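IMC sub-compartment protein ISP1 (PDB 4CHM) is an inner membrane complex sub-compartment protein of Toxoplasma gondii that adopts a pleckstrin homology fold and belongs to a group critical for parasite replication. Local coordinates at residues A[65-70]-A[92-97]; A[34-39]-A[51-56]; A[11-16]-A[112-117]; A[22-27]-A[104-109]. All blocks are in the same frame, centred on the assembly; numbering follows the deposited sequence.

Interaction 1. Residues A[65-70]-A[92-97]; sequences IKALLH and ALHLLE. With SO4 (sulfate ion), chain E.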
# COMPACT_ATOMS: atom_id res chain seq x y z
N ILE A 65 -7.85 -2.76 8.22
CA ILE A 65 -7.16 -1.61 7.70
C ILE A 65 -8.01 -0.39 7.98
O ILE A 65 -8.98 -0.13 7.30
CB ILE A 65 -6.88 -1.74 6.19
CG1 ILE A 65 -5.94 -2.92 5.94
CG2 ILE A 65 -6.22 -0.45 5.68
CD1 ILE A 65 -6.03 -3.49 4.53
N LYS A 66 -7.65 0.30 9.06
CA LYS A 66 -8.40 1.41 9.59
C LYS A 66 -8.24 2.65 8.69
O LYS A 66 -9.17 3.43 8.53
CB LYS A 66 -7.86 1.71 10.99
CG LYS A 66 -8.63 2.73 11.80
CD LYS A 66 -7.89 2.98 13.12
CE LYS A 66 -8.04 4.41 13.61
NZ LYS A 66 -9.47 4.81 13.68
N ALA A 67 -7.06 2.82 8.10
CA ALA A 67 -6.75 4.06 7.36
C ALA A 67 -5.57 3.83 6.42
O ALA A 67 -4.70 3.02 6.70
CB ALA A 67 -6.42 5.19 8.34
N LEU A 68 -5.45 4.64 5.39
CA LEU A 68 -4.27 4.64 4.60
C LEU A 68 -3.55 5.94 4.76
O LEU A 68 -4.09 6.96 4.51
CB LEU A 68 -4.55 4.34 3.14
CG LEU A 68 -5.32 3.10 2.79
CD1 LEU A 68 -6.09 3.31 1.53
CD2 LEU A 68 -4.50 1.85 2.74
N LEU A 69 -2.29 5.86 5.14
CA LEU A 69 -1.43 7.03 5.22
C LEU A 69 -0.73 7.22 3.87
O LEU A 69 0.01 6.36 3.43
CB LEU A 69 -0.38 6.80 6.31
CG LEU A 69 -0.85 6.31 7.67
CD1 LEU A 69 0.22 6.40 8.75
CD2 LEU A 69 -2.10 7.05 8.10
N HIS A 70 -1.03 8.31 3.18
CA HIS A 70 -0.40 8.60 1.90
C HIS A 70 0.23 9.98 1.70
O HIS A 70 1.15 10.11 0.93
CB HIS A 70 -1.35 8.29 0.76
CG HIS A 70 -2.62 9.08 0.81
ND1 HIS A 70 -2.86 10.13 -0.03
CD2 HIS A 70 -3.70 8.97 1.61
CE1 HIS A 70 -4.05 10.63 0.24
NE2 HIS A 70 -4.57 9.96 1.24
N ALA A 92 1.19 3.60 3.69
CA ALA A 92 1.21 2.77 4.92
C ALA A 92 -0.18 2.34 5.30
O ALA A 92 -1.10 3.15 5.35
CB ALA A 92 1.86 3.51 6.07
N LEU A 93 -0.33 1.05 5.62
CA LEU A 93 -1.57 0.55 6.16
C LEU A 93 -1.59 0.75 7.64
O LEU A 93 -0.81 0.13 8.38
CB LEU A 93 -1.74 -0.95 5.86
CG LEU A 93 -1.37 -1.45 4.48
CD1 LEU A 93 -1.41 -2.97 4.51
CD2 LEU A 93 -2.31 -0.88 3.42
N HIS A 94 -2.49 1.60 8.08
CA HIS A 94 -2.72 1.80 9.49
C HIS A 94 -3.74 0.75 9.92
O HIS A 94 -4.84 0.75 9.47
CB HIS A 94 -3.26 3.21 9.74
CG HIS A 94 -3.38 3.58 11.18
ND1 HIS A 94 -4.24 4.54 11.62
CD2 HIS A 94 -2.74 3.11 12.26
CE1 HIS A 94 -4.14 4.64 12.93
NE2 HIS A 94 -3.23 3.79 13.34
N LEU A 95 -3.34 -0.13 10.82
CA LEU A 95 -4.15 -1.27 11.20
C LEU A 95 -5.03 -1.04 12.43
O LEU A 95 -4.60 -0.45 13.36
CB LEU A 95 -3.29 -2.52 11.39
CG LEU A 95 -2.30 -2.83 10.29
CD1 LEU A 95 -1.38 -3.99 10.60
CD2 LEU A 95 -3.00 -3.02 8.98
N LEU A 96 -6.27 -1.49 12.37
CA LEU A 96 -7.22 -1.32 13.46
C LEU A 96 -6.90 -2.02 14.77
O LEU A 96 -6.83 -1.38 15.78
CB LEU A 96 -8.59 -1.77 12.99
CG LEU A 96 -9.84 -1.60 13.86
CD1 LEU A 96 -9.85 -0.30 14.63
CD2 LEU A 96 -11.08 -1.75 13.03
N GLU A 97 -6.58 -3.30 14.73
CA GLU A 97 -6.34 -4.01 15.99
C GLU A 97 -5.11 -3.51 16.74
O GLU A 97 -5.20 -3.17 17.91
CB GLU A 97 -6.23 -5.51 15.77
CG GLU A 97 -6.07 -6.32 17.06
CD GLU A 97 -6.02 -7.82 16.78
OE1 GLU A 97 -6.92 -8.34 16.09
OE2 GLU A 97 -5.07 -8.47 17.23
S SO4 E . -7.35 11.34 3.22
O1 SO4 E . -7.73 12.64 2.60
O2 SO4 E . -6.20 11.55 4.09
O3 SO4 E . -7.02 10.37 2.15
O4 SO4 E . -8.47 10.81 3.99

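Interaction 2. Residues A[34-39]-A[51-56]; sequences TRLQCI and ISCEDK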
# COMPACT_ATOMS: atom_id res chain seq x y z
N THR A 34 15.44 -0.91 7.37
CA THR A 34 15.59 -2.06 6.40
C THR A 34 14.52 -2.01 5.33
O THR A 34 13.40 -1.60 5.60
CB THR A 34 15.35 -3.42 7.07
OG1 THR A 34 16.01 -3.47 8.32
CG2 THR A 34 15.82 -4.59 6.18
N ARG A 35 14.80 -2.59 4.18
CA ARG A 35 13.82 -2.76 3.11
C ARG A 35 13.64 -4.25 2.82
O ARG A 35 14.57 -4.90 2.49
CB ARG A 35 14.33 -2.09 1.87
CG ARG A 35 13.97 -0.66 1.69
CD ARG A 35 14.92 0.02 0.74
NE ARG A 35 16.18 0.11 1.41
CZ ARG A 35 16.70 1.22 1.87
NH1 ARG A 35 16.09 2.35 1.67
NH2 ARG A 35 17.84 1.20 2.51
N LEU A 36 12.44 -4.78 2.92
CA LEU A 36 12.15 -6.13 2.51
C LEU A 36 11.53 -6.13 1.15
O LEU A 36 10.64 -5.40 0.91
CB LEU A 36 11.19 -6.82 3.47
CG LEU A 36 11.53 -7.01 4.93
CD1 LEU A 36 10.36 -7.56 5.71
CD2 LEU A 36 12.69 -7.94 5.03
N GLN A 37 12.03 -6.96 0.27
CA GLN A 37 11.37 -7.27 -1.00
C GLN A 37 10.21 -8.21 -0.75
O GLN A 37 10.39 -9.22 -0.16
CB GLN A 37 12.27 -7.99 -1.99
CG GLN A 37 13.62 -7.46 -2.34
CD GLN A 37 14.31 -8.33 -3.37
OE1 GLN A 37 14.62 -9.48 -3.14
NE2 GLN A 37 14.53 -7.78 -4.51
N CYS A 38 9.04 -7.88 -1.25
CA CYS A 38 7.84 -8.62 -0.98
C CYS A 38 6.90 -8.76 -2.17
O CYS A 38 6.99 -8.03 -3.11
CB CYS A 38 7.09 -7.96 0.16
SG CYS A 38 7.93 -7.73 1.71
N ILE A 39 5.96 -9.68 -2.07
CA ILE A 39 4.82 -9.73 -2.97
C ILE A 39 3.55 -9.36 -2.24
O ILE A 39 3.24 -9.93 -1.17
CB ILE A 39 4.67 -11.15 -3.56
CG1 ILE A 39 5.94 -11.54 -4.35
CG2 ILE A 39 3.36 -11.30 -4.34
CD1 ILE A 39 6.16 -10.74 -5.61
N ILE A 51 1.05 -9.89 2.41
CA ILE A 51 2.37 -9.37 2.16
C ILE A 51 3.35 -10.52 2.46
O ILE A 51 3.39 -11.04 3.58
CB ILE A 51 2.68 -8.20 3.10
CG1 ILE A 51 1.63 -7.08 2.91
CG2 ILE A 51 4.09 -7.68 2.87
CD1 ILE A 51 1.74 -5.98 3.94
N SER A 52 4.14 -10.89 1.48
CA SER A 52 4.99 -12.06 1.57
C SER A 52 6.39 -11.62 1.35
O SER A 52 6.70 -11.12 0.29
CB SER A 52 4.60 -13.06 0.47
OG SER A 52 5.44 -14.19 0.51
N CYS A 53 7.26 -11.81 2.36
CA CYS A 53 8.66 -11.39 2.28
C CYS A 53 9.55 -12.42 2.96
O CYS A 53 9.23 -12.90 4.03
CB CYS A 53 8.89 -10.05 3.00
SG CYS A 53 7.49 -8.91 3.00
N GLU A 54 10.66 -12.75 2.32
CA GLU A 54 11.61 -13.69 2.88
C GLU A 54 10.90 -14.91 3.49
O GLU A 54 11.14 -15.28 4.66
CB GLU A 54 12.53 -12.97 3.89
CG GLU A 54 13.47 -11.98 3.17
CD GLU A 54 14.23 -11.04 4.10
OE1 GLU A 54 14.13 -11.19 5.33
OE2 GLU A 54 14.90 -10.12 3.57
N ASP A 55 10.05 -15.54 2.70
CA ASP A 55 9.41 -16.80 3.03
C ASP A 55 8.36 -16.73 4.14
O ASP A 55 7.93 -17.71 4.64
CB ASP A 55 10.43 -17.92 3.28
CG ASP A 55 11.29 -18.23 2.05
OD1 ASP A 55 10.98 -17.81 0.94
OD2 ASP A 55 12.26 -18.92 2.23
N LYS A 56 7.96 -15.54 4.48
CA LYS A 56 6.96 -15.31 5.48
C LYS A 56 5.78 -14.51 4.92
O LYS A 56 5.95 -13.53 4.29
CB LYS A 56 7.59 -14.58 6.65
CG LYS A 56 8.42 -15.44 7.56
CD LYS A 56 9.42 -14.65 8.38
CE LYS A 56 8.75 -13.62 9.28
NZ LYS A 56 8.94 -13.77 10.76
O HOH W 1 11.11 -11.65 -0.41

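Interaction 3. Residues A[11-16]-A[112-117]; sequences ADIEDL and KTCFVD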
# COMPACT_ATOMS: atom_id res chain seq x y z
N ALA A 11 -9.31 3.14 -15.69
CA ALA A 11 -8.46 2.17 -16.35
C ALA A 11 -7.14 1.94 -15.58
O ALA A 11 -6.65 0.79 -15.48
CB ALA A 11 -8.16 2.64 -17.75
N ASP A 12 -6.51 3.04 -15.17
CA ASP A 12 -5.31 2.98 -14.30
C ASP A 12 -5.59 2.14 -13.08
O ASP A 12 -4.81 1.26 -12.73
CB ASP A 12 -4.93 4.39 -13.82
CG ASP A 12 -4.37 5.23 -14.93
OD1 ASP A 12 -3.89 4.66 -15.91
OD2 ASP A 12 -4.43 6.47 -14.81
N ILE A 13 -6.68 2.47 -12.39
CA ILE A 13 -7.05 1.77 -11.16
C ILE A 13 -7.38 0.28 -11.42
O ILE A 13 -7.00 -0.60 -10.65
CB ILE A 13 -8.22 2.46 -10.45
CG1 ILE A 13 -7.78 3.82 -9.92
CG2 ILE A 13 -8.79 1.58 -9.33
CD1 ILE A 13 -8.94 4.77 -9.64
N GLU A 14 -8.01 0.01 -12.55
CA GLU A 14 -8.33 -1.36 -12.86
C GLU A 14 -7.08 -2.15 -13.21
O GLU A 14 -7.00 -3.35 -12.96
CB GLU A 14 -9.36 -1.46 -13.97
CG GLU A 14 -9.52 -2.88 -14.48
CD GLU A 14 -10.05 -3.86 -13.43
OE1 GLU A 14 -10.68 -3.42 -12.44
OE2 GLU A 14 -9.88 -5.08 -13.63
N ASP A 15 -6.11 -1.49 -13.82
CA ASP A 15 -4.86 -2.13 -14.13
C ASP A 15 -4.11 -2.51 -12.86
O ASP A 15 -3.59 -3.63 -12.74
CB ASP A 15 -4.01 -1.23 -15.04
CG ASP A 15 -2.70 -1.91 -15.46
OD1 ASP A 15 -2.72 -2.71 -16.41
OD2 ASP A 15 -1.68 -1.69 -14.80
N LEU A 16 -4.06 -1.61 -11.88
CA LEU A 16 -3.49 -1.94 -10.60
C LEU A 16 -4.27 -3.10 -9.96
O LEU A 16 -3.69 -4.01 -9.37
CB LEU A 16 -3.48 -0.72 -9.69
CG LEU A 16 -2.87 -1.02 -8.32
CD1 LEU A 16 -1.44 -1.51 -8.53
CD2 LEU A 16 -2.90 0.21 -7.45
N LYS A 112 1.30 4.26 -6.47
CA LYS A 112 1.03 4.66 -5.11
C LYS A 112 -0.35 5.33 -5.10
O LYS A 112 -1.17 5.00 -4.30
CB LYS A 112 2.11 5.65 -4.66
CG LYS A 112 2.04 6.17 -3.23
CD LYS A 112 0.85 7.08 -3.00
CE LYS A 112 1.23 8.38 -2.32
NZ LYS A 112 1.84 9.39 -3.19
N THR A 113 -0.58 6.22 -6.05
CA THR A 113 -1.83 6.94 -6.12
C THR A 113 -3.02 6.05 -6.41
O THR A 113 -4.01 6.13 -5.73
CB THR A 113 -1.79 8.08 -7.15
OG1 THR A 113 -0.73 8.96 -6.86
CG2 THR A 113 -3.06 8.83 -7.11
N CYS A 114 -2.88 5.16 -7.38
CA CYS A 114 -3.94 4.18 -7.71
C CYS A 114 -4.30 3.29 -6.57
O CYS A 114 -5.45 2.90 -6.44
CB CYS A 114 -3.56 3.30 -8.90
SG CYS A 114 -3.62 4.17 -10.46
N PHE A 115 -3.29 2.84 -5.82
CA PHE A 115 -3.54 1.96 -4.70
C PHE A 115 -4.48 2.57 -3.70
O PHE A 115 -5.34 1.87 -3.12
CB PHE A 115 -2.25 1.59 -3.97
CG PHE A 115 -2.45 0.54 -2.90
CD1 PHE A 115 -2.77 -0.78 -3.25
CD2 PHE A 115 -2.24 0.83 -1.58
CE1 PHE A 115 -2.88 -1.78 -2.28
CE2 PHE A 115 -2.44 -0.15 -0.58
CZ PHE A 115 -2.74 -1.46 -0.94
N VAL A 116 -4.25 3.84 -3.38
CA VAL A 116 -5.10 4.54 -2.39
C VAL A 116 -6.57 4.54 -2.84
O VAL A 116 -7.45 4.16 -2.07
CB VAL A 116 -4.59 5.98 -2.08
CG1 VAL A 116 -5.60 6.76 -1.26
CG2 VAL A 116 -3.26 5.90 -1.31
N ASP A 117 -6.82 4.87 -4.09
CA ASP A 117 -8.16 4.82 -4.66
C ASP A 117 -8.76 3.43 -4.71
O ASP A 117 -9.87 3.25 -4.32
CB ASP A 117 -8.14 5.37 -6.06
CG ASP A 117 -7.76 6.81 -6.11
OD1 ASP A 117 -8.29 7.58 -5.33
OD2 ASP A 117 -6.92 7.16 -6.90

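Interaction 4. Residues A[22-27]-A[104-109]; sequences AGMAVL and LRFDGV. With SO4 (sulfate ion), chain H.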
# COMPACT_ATOMS: atom_id res chain seq x y z
N ALA A 22 -3.03 -10.70 -9.26
CA ALA A 22 -2.02 -11.62 -9.77
C ALA A 22 -0.79 -11.62 -8.82
O ALA A 22 0.11 -12.47 -8.94
CB ALA A 22 -1.61 -11.20 -11.18
N GLY A 23 -0.79 -10.69 -7.87
CA GLY A 23 0.37 -10.50 -7.01
C GLY A 23 1.33 -9.52 -7.65
O GLY A 23 1.50 -9.53 -8.85
N MET A 24 1.89 -8.61 -6.86
CA MET A 24 2.78 -7.59 -7.41
C MET A 24 3.96 -7.27 -6.48
O MET A 24 3.84 -7.35 -5.25
CB MET A 24 2.01 -6.31 -7.71
CG MET A 24 1.48 -5.63 -6.43
SD MET A 24 0.38 -4.24 -6.81
CE MET A 24 1.57 -3.09 -7.51
N ALA A 25 5.06 -6.86 -7.05
CA ALA A 25 6.24 -6.54 -6.30
C ALA A 25 6.17 -5.18 -5.57
O ALA A 25 5.84 -4.15 -6.14
CB ALA A 25 7.44 -6.58 -7.21
N VAL A 26 6.49 -5.22 -4.30
CA VAL A 26 6.64 -4.04 -3.49
C VAL A 26 7.72 -4.22 -2.46
O VAL A 26 8.16 -5.28 -2.24
CB VAL A 26 5.36 -3.65 -2.71
CG1 VAL A 26 4.23 -3.27 -3.59
CG2 VAL A 26 4.99 -4.66 -1.67
N LEU A 27 8.08 -3.14 -1.81
CA LEU A 27 8.90 -3.17 -0.63
C LEU A 27 8.14 -2.82 0.61
O LEU A 27 7.26 -2.00 0.59
CB LEU A 27 10.08 -2.23 -0.73
CG LEU A 27 10.98 -2.28 -1.92
CD1 LEU A 27 12.10 -1.29 -1.73
CD2 LEU A 27 11.51 -3.65 -2.13
N LEU A 104 4.29 0.46 2.71
CA LEU A 104 4.53 -0.23 1.44
C LEU A 104 5.04 0.78 0.47
O LEU A 104 4.43 1.86 0.29
CB LEU A 104 3.23 -0.78 0.86
CG LEU A 104 2.40 -1.72 1.73
CD1 LEU A 104 1.09 -2.02 1.04
CD2 LEU A 104 3.16 -2.99 2.00
N ARG A 105 6.14 0.47 -0.19
CA ARG A 105 6.64 1.38 -1.25
C ARG A 105 6.39 0.76 -2.64
O ARG A 105 6.83 -0.35 -2.90
CB ARG A 105 8.13 1.66 -1.08
CG ARG A 105 8.65 2.61 -2.18
CD ARG A 105 10.14 2.82 -2.05
NE ARG A 105 10.50 3.65 -0.88
CZ ARG A 105 11.76 3.79 -0.45
NH1 ARG A 105 12.74 3.10 -1.04
NH2 ARG A 105 12.04 4.54 0.62
N PHE A 106 5.62 1.46 -3.47
CA PHE A 106 5.30 0.98 -4.80
C PHE A 106 6.38 1.42 -5.78
O PHE A 106 7.27 2.18 -5.41
CB PHE A 106 3.91 1.52 -5.24
CG PHE A 106 2.78 0.92 -4.46
CD1 PHE A 106 2.45 1.43 -3.20
CD2 PHE A 106 2.16 -0.26 -4.90
CE1 PHE A 106 1.49 0.80 -2.42
CE2 PHE A 106 1.20 -0.88 -4.13
CZ PHE A 106 0.86 -0.35 -2.88
N ASP A 107 6.23 1.04 -7.04
CA ASP A 107 7.21 1.36 -8.08
C ASP A 107 7.32 2.86 -8.42
O ASP A 107 8.30 3.29 -8.99
CB ASP A 107 6.90 0.57 -9.35
CG ASP A 107 7.18 -0.90 -9.19
OD1 ASP A 107 7.41 -1.35 -8.04
OD2 ASP A 107 7.19 -1.63 -10.21
N GLY A 108 6.29 3.63 -8.13
CA GLY A 108 6.35 5.06 -8.38
C GLY A 108 5.05 5.71 -7.99
O GLY A 108 4.19 5.08 -7.34
N VAL A 109 4.91 7.00 -8.31
CA VAL A 109 3.84 7.81 -7.77
C VAL A 109 2.49 7.33 -8.27
O VAL A 109 1.50 7.39 -7.54
CB VAL A 109 4.06 9.32 -8.10
CG1 VAL A 109 2.95 10.17 -7.51
CG2 VAL A 109 5.41 9.77 -7.54
S SO4 H . 15.72 4.92 -0.31
O1 SO4 H . 15.45 5.69 -1.58
O2 SO4 H . 14.95 5.48 0.88
O3 SO4 H . 17.19 4.95 0.00
O4 SO4 H . 15.41 3.46 -0.45

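Interaction 1. Residues A[65-70]-A[92-97]
The imidazole of H94 lies beside the aliphatic chain of K66, its CE1 4.0 Å from K66 CE, with both side chains pointing the same way. The two residues meet at a classic beta bulge in the antiparallel pairing of strands 65-69 and 90-95, part of the sheet of the pleckstrin homology fold. K66 and A67 both face H94, whose carbonyl is shared: K66 N donates to H94 O at 2.9 Å, and A67 N adds a weak bond to the same oxygen. At the bulge K66 starts toward the partner strand while its end leads away, and its side chain crosses that of L96 at about a right angle, CD near L96 CD1. A67 CB sits at the edge of the H94 ring, near its plane. K66 NZ stays 5.6 Å from H94 ND1, so a positive charge on the lysine might disfavour protonation of the ring.

Past the bulge the register is regular. H94 N bonds to A67 O at 3.0 Å, and L69 and A92 exchange a pair of backbone hydrogen bonds. The face bearing I65, L68, L93 and L95 looks into the fold: L68 CD2 meets L93 CD2 at 3.6 Å, L68 packs on L119 and L93 on F115 of helix 109-125. On the other face, L69 CB rests 4.0 Å from A92 CB.

Just beyond the strand, a sulfate, probably from the crystallisation liquor and shared with Q74 and K120, accepts a nearly straight bond from H70 NE2 to O3, 2.6 Å long.

Interaction 2. Residues A[34-39]-A[51-56]
C38 and C53 are joined by a disulfide between strands 35-43 and 48-53, a beta hairpin in the antiparallel sheet of the pleckstrin homology fold. The bridge, with a torsion of 102° about its S-S bond, is the tight part of the contact. I51 CG2 rests 4.0 Å from C38 SG; CG1 of the isoleucine lies beside the backbone N (chi1 -58°), which leaves CG2 anti to that N. Deeper in, C38 and I51 both lean on V28 of the neighbouring strand 24-29. The backbone is stitched next to the bridge by a reciprocal pair: I39 N to S52 O at 2.9 Å and S52 N to I39 O at 3.0 Å.

Beyond C53, where the chain turns toward strand 56-61, the packing slackens. A type I' turn runs from C53 to K56, closed by mutual backbone bonds between those two residues. L36 still reaches back, its CD1 4.0 Å from C53 CB, but its other methyl meets a charged group on the exposed side: the E54 side chain crosses L36 at about a right angle. Direct backbone pairing gives way to water here. One molecule donates to Q37 O and accepts from E54 N at 3.0 Å, while L36 CD2 lies 3.4 Å from E54 OE2.

Interaction 3. Residues A[11-16]-A[112-117]
The carboxylate of D12 is gripped at both oxygens, OD2 by the backbone N of T9 and OD1 by a salt bridge from K110 NZ, while its CB rests on C114 SG at 3.6 Å. These polar links flank a crossing of two helices: helix 10-22, which precedes the first strand, and helix 109-125, the C-terminal helix of the pleckstrin homology fold. The bond to T9 resembles one half of a capping box at the start of helix 10-22, and the salt bridge ties that same end to the other helix. The axes of 11-16 and 112-117 run almost perpendicular, at -87°, and approach to 9.0 Å.

No hydrogen bond joins the two segments directly; the interface itself is apolar. C114 is its middle, pointing at the other helix, with SG between D12 and I13 and CB 3.5 Å from L16 CD2. In L16, CG is anti to the backbone N (chi1 -179°) and is carried toward helix 109-125; from it CD2 reaches C114 and F115, lying 3.8 Å from F115 CB. The same methyl lies at the edge of the F115 ring, near its plane, while the ring runs on toward F106, V91 and L93.

One turn further along, D117 meets I13. Their side chains cross at about a right angle, and I13 also touches L118. V8, from the segment before helix 10-22, packs on both C114 and D117. There I13 CD1 stands 3.7 Å from D117 CB.

Interaction 4. Residues A[22-27]-A[104-109]
F106 receives two aliphatic groups from strand 24-29. V26 CG1 makes an off-centre CH-pi contact, 4.3 Å from the ring centroid of F106 and 30° off its normal, and the two side chains point the same way. The M24 side chain crosses that of F106 at about a right angle and brings CE to the ring edge, in plane, 3.9 Å from F106 CD2. A bend at chi3 (-69°) turns that methyl toward the phenylalanine.

The backbone next to these groups fixes the approach. L27 and R105 form an antiparallel hydrogen-bonded pair, R105 N to L27 O at 2.8 Å and L27 N to R105 O at 3.2 Å, both nearly straight. V26 CB also packs on R105 O, and its CG2 reaches toward L104 CD2.

R105 shares a sheet face with L27. A sulfate, probably from the crystallisation liquor, takes two bonds from the guanidinium: NH1 to O4 at 2.8 Å and NH2 to O2 at 3.1 Å. D87 holds NE in a salt bridge and N83 O takes a bond from NH2, so neighbouring loop residues orient the group.

At one end the pairing adjoins two helices: G23, with positive phi, leads out of helix 10-22 into strand 24-29, and G108 is the N-cap of helix 109-125. Strand 24-29 lies between 35-43 and 101-105, linking the first four strands of the pleckstrin homology fold to the last three, while M24 touches L16 of helix 10-22 and F106 meets F115 of helix 109-125.

How the interactions relate
Interactions 1, 2 and 4 are strand pairings in one sheet; interaction 3 packs helices beside it. Interaction 4 lies nearest the chain's centre, and its apolar side runs on into interaction 3. Interaction 1 joins this interior through L93, which touches both F115 and L104, while H70 packs on V116; its K66-L96 crossing, like L36-E54 of interaction 2, is at the surface. Interaction 2 adds the next strand beyond interaction 4, where C38 N probably bonds to V26 O, and it keeps apart from interaction 3. Chemistry follows place: covalent sulfur and water at the hairpin, a bulge at the outermost strand 65-69, backbone pairing plus ring packing centrally, and an apolar crossing flanked by a salt bridge between the helices.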